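Local coordinates for hypothetical protein PH1952 (Pyrococcus horikoshii, PDB 1ZJJ) that is uncharacterised but probably acts as a magnesium-dependent phosphatase of the haloacid dehalogenase superfamily, at residues B[87-92]-B[136-141]; B[97-100]-B[104-107]. All blocks are in the same frame, centred on the assembly; numbering follows the deposited sequence.

How the contacts relate
Strand 86-89 ties the two contacts together: its side chains alternate, so that Phe-87 and Ile-89 serve contact 1 on one face of the four-stranded sheet, while Val-88 turns to the other face and packs against Met-98 of contact 2. Contact 1 is buried and joins this strand to helix 132-143; contact 2, nested inside the chain loop that contact 1 closes, is partly exposed and links helix 92-101 to the segment following it. Both rest on apolar touching without a hydrogen bond across, but a phenylalanine ring and alanine make up much of the first, whereas in the second an isoleucine methyl meets a methionine and the carbon chain of an exposed glutamine. Their centres lie 11 Å apart.

Contact 1 (B[87-92]-B[136-141])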
# COMPACT_ATOMS: atom_id res chain seq x y z
N PHE B 87 -3.94 -14.85 11.27
CA PHE B 87 -2.74 -14.04 11.40
C PHE B 87 -3.30 -12.62 11.40
O PHE B 87 -4.05 -12.25 10.50
CB PHE B 87 -1.80 -14.22 10.21
CG PHE B 87 -0.56 -13.37 10.31
CD1 PHE B 87 0.39 -13.62 11.30
CD2 PHE B 87 -0.37 -12.30 9.45
CE1 PHE B 87 1.52 -12.82 11.43
CE2 PHE B 87 0.76 -11.48 9.57
CZ PHE B 87 1.71 -11.74 10.56
N VAL B 88 -2.95 -11.84 12.41
CA VAL B 88 -3.48 -10.49 12.51
C VAL B 88 -2.49 -9.35 12.38
O VAL B 88 -1.38 -9.40 12.92
CB VAL B 88 -4.22 -10.29 13.85
CG1 VAL B 88 -4.76 -8.87 13.94
CG2 VAL B 88 -5.33 -11.31 13.99
N ILE B 89 -2.90 -8.32 11.65
CA ILE B 89 -2.12 -7.10 11.50
C ILE B 89 -3.08 -6.05 12.03
O ILE B 89 -4.12 -5.78 11.42
CB ILE B 89 -1.78 -6.80 10.03
CG1 ILE B 89 -0.61 -7.69 9.58
CG2 ILE B 89 -1.43 -5.31 9.87
CD1 ILE B 89 -0.27 -7.59 8.10
N GLY B 90 -2.76 -5.49 13.19
CA GLY B 90 -3.64 -4.49 13.77
C GLY B 90 -3.38 -4.25 15.24
O GLY B 90 -2.42 -4.78 15.81
N GLY B 91 -4.25 -3.46 15.86
CA GLY B 91 -4.10 -3.13 17.26
C GLY B 91 -4.83 -4.02 18.24
O GLY B 91 -5.52 -4.97 17.86
N GLU B 92 -4.66 -3.70 19.51
CA GLU B 92 -5.26 -4.43 20.62
C GLU B 92 -6.72 -4.80 20.39
O GLU B 92 -7.12 -5.95 20.60
CB GLU B 92 -5.13 -3.59 21.89
CG GLU B 92 -5.43 -4.32 23.18
CD GLU B 92 -5.49 -3.38 24.36
OE1 GLU B 92 -4.57 -2.54 24.50
OE2 GLU B 92 -6.45 -3.48 25.16
N LYS B 136 5.12 -9.14 4.93
CA LYS B 136 5.71 -10.32 4.31
C LYS B 136 4.91 -11.60 4.64
O LYS B 136 4.45 -12.29 3.73
CB LYS B 136 7.16 -10.48 4.78
CG LYS B 136 7.87 -11.70 4.20
CD LYS B 136 9.25 -11.89 4.83
CE LYS B 136 9.17 -12.18 6.33
NZ LYS B 136 10.52 -12.48 6.90
N TYR B 137 4.76 -11.91 5.92
CA TYR B 137 4.02 -13.11 6.30
C TYR B 137 2.56 -13.06 5.87
O TYR B 137 1.99 -14.08 5.49
CB TYR B 137 4.14 -13.34 7.81
CG TYR B 137 5.52 -13.82 8.18
CD1 TYR B 137 6.05 -14.97 7.60
CD2 TYR B 137 6.33 -13.08 9.05
CE1 TYR B 137 7.35 -15.37 7.87
CE2 TYR B 137 7.64 -13.48 9.32
CZ TYR B 137 8.14 -14.62 8.73
OH TYR B 137 9.43 -15.04 8.97
N ALA B 138 1.96 -11.87 5.91
CA ALA B 138 0.57 -11.75 5.49
C ALA B 138 0.47 -12.08 4.00
O ALA B 138 -0.46 -12.76 3.56
CB ALA B 138 0.06 -10.33 5.75
N THR B 139 1.43 -11.60 3.22
CA THR B 139 1.46 -11.84 1.79
C THR B 139 1.68 -13.33 1.51
O THR B 139 1.00 -13.92 0.67
CB THR B 139 2.58 -11.01 1.12
OG1 THR B 139 2.24 -9.62 1.19
CG2 THR B 139 2.77 -11.41 -0.33
N LEU B 140 2.65 -13.92 2.20
CA LEU B 140 2.94 -15.34 2.01
C LEU B 140 1.71 -16.18 2.34
O LEU B 140 1.36 -17.09 1.59
CB LEU B 140 4.12 -15.77 2.90
CG LEU B 140 5.50 -15.25 2.47
CD1 LEU B 140 6.54 -15.59 3.52
CD2 LEU B 140 5.87 -15.87 1.13
N ALA B 141 1.04 -15.84 3.44
CA ALA B 141 -0.15 -16.58 3.85
C ALA B 141 -1.30 -16.42 2.86
O ALA B 141 -1.90 -17.40 2.43
CB ALA B 141 -0.58 -16.12 5.24
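Phe-87 and Ile-89 reach from strand 86-89 to Ala-138 on helix 132-143, an alpha/beta packing of a helix on one face of the four-stranded parallel sheet. This sheet, separate from the six-stranded one with the magnesium site, is consistent with the cap domain of UmpH-like HAD phosphatases, and the contact lies away from the metal. The strand and helix segments run at 136° to each other.

The aromatic part of the contact belongs to Phe-87. Its CG stands anti to the backbone N (chi1 179°), which carries the ring out to the helix. There the ring meets the helix obliquely: CZ lies 4.0 Å from Tyr-137 CB, and CE2 is 3.9 Å from Ala-138 N and 4.1 Å from Ala-138 CB. Tyr-137 contributes its CB, while its ring leads away to meet Trp-116 and to pack on helix 108-115.

The aliphatic part is a methyl-to-methyl touch. Ile-89 extends its longer branch (chi2 173°), bringing CD1 to 3.6 Å from Ala-138 CB. A small residue suits this position, since Ala-138 receives both strand side chains at close range and also touches Val-122 and Leu-174.

The helix also packs on the second subunit, where Leu-140 meets Ile-163 of that chain. With no hydrogen bond crossing between them, the two segments meet here through apolar van der Waals contact alone, buried from solvent.

Contact 2 (B[97-100]-B[104-107]); sequences EMQA and GIVT
Ile-105 points its side chain at Met-98 and Gln-99 near the C-terminal end of helix 92-101, in a beta-alpha unit of the probable cap domain: strand 86-89 leads into the helix, and the chain then returns beside that strand through 104-107. Backbone hydrogen bonds from Gly-104 and Val-106 to Ile-86 hold the returning segment there. Gly-104, with a positive phi of 98°, has a backbone shape that would press a CB against the preceding carbonyl oxygen, so glycine fits the turn.

The CD1 of Ile-105 meets the first carbons of both helix side chains. Met-98 offers CB, 4.0 Å from CD1. From there the methionine bends away at chi2 (-58°) and touches Ile-86 of the strand and Met-77 of helix 69-80, a winding route that an unbranched, flexible chain can follow.

Gln-99 offers CG and runs at a slant to the isoleucine side chain. With CG beside the backbone N (chi1 -63°), that methylene lies against the methyl, and the extended chain beyond carries the amide away from it, an apt use of an exposed residue with an aliphatic stem and a polar end. The tightest approach is Gln-99 CG to Ile-105 CD1, at 3.5 Å.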
# COMPACT_ATOMS: atom_id res chain seq x y z
N GLU B 97 -10.72 -9.20 19.48
CA GLU B 97 -11.88 -9.74 18.78
C GLU B 97 -11.54 -11.07 18.12
O GLU B 97 -12.37 -11.98 18.09
CB GLU B 97 -12.38 -8.76 17.71
CG GLU B 97 -12.89 -7.45 18.27
CD GLU B 97 -14.19 -7.60 19.06
OE1 GLU B 97 -14.66 -8.74 19.25
OE2 GLU B 97 -14.73 -6.56 19.50
N MET B 98 -10.33 -11.19 17.58
CA MET B 98 -9.94 -12.44 16.93
C MET B 98 -9.71 -13.52 17.98
O MET B 98 -10.01 -14.69 17.75
CB MET B 98 -8.69 -12.22 16.07
CG MET B 98 -8.90 -11.28 14.88
SD MET B 98 -10.23 -11.84 13.76
CE MET B 98 -11.65 -10.97 14.45
N GLN B 99 -9.18 -13.13 19.14
CA GLN B 99 -8.95 -14.10 20.21
C GLN B 99 -10.31 -14.65 20.65
O GLN B 99 -10.44 -15.84 20.93
CB GLN B 99 -8.24 -13.43 21.39
CG GLN B 99 -6.85 -12.92 21.05
CD GLN B 99 -6.14 -12.28 22.23
OE1 GLN B 99 -6.73 -11.50 22.98
NE2 GLN B 99 -4.86 -12.58 22.38
N ALA B 100 -11.31 -13.77 20.69
CA ALA B 100 -12.66 -14.16 21.08
C ALA B 100 -13.25 -15.24 20.17
O ALA B 100 -14.09 -16.03 20.61
CB ALA B 100 -13.56 -12.94 21.10
N GLY B 104 -7.75 -19.54 17.17
CA GLY B 104 -6.32 -19.68 17.30
C GLY B 104 -5.58 -18.67 16.45
O GLY B 104 -5.80 -18.58 15.24
N ILE B 105 -4.68 -17.92 17.08
CA ILE B 105 -3.90 -16.90 16.38
C ILE B 105 -2.44 -17.30 16.21
O ILE B 105 -1.80 -17.72 17.17
CB ILE B 105 -3.93 -15.56 17.14
CG1 ILE B 105 -5.35 -14.98 17.12
CG2 ILE B 105 -2.93 -14.58 16.52
CD1 ILE B 105 -5.50 -13.72 17.94
N VAL B 106 -1.93 -17.16 15.00
CA VAL B 106 -0.53 -17.45 14.73
C VAL B 106 0.22 -16.15 15.01
O VAL B 106 -0.01 -15.14 14.34
CB VAL B 106 -0.30 -17.86 13.25
CG1 VAL B 106 1.20 -18.04 12.99
CG2 VAL B 106 -1.05 -19.14 12.94
N THR B 107 1.11 -16.18 16.00
CA THR B 107 1.88 -14.98 16.36
C THR B 107 3.01 -14.73 15.38
O THR B 107 3.34 -15.58 14.56
CB THR B 107 2.50 -15.12 17.76
OG1 THR B 107 3.53 -16.11 17.71
CG2 THR B 107 1.44 -15.53 18.77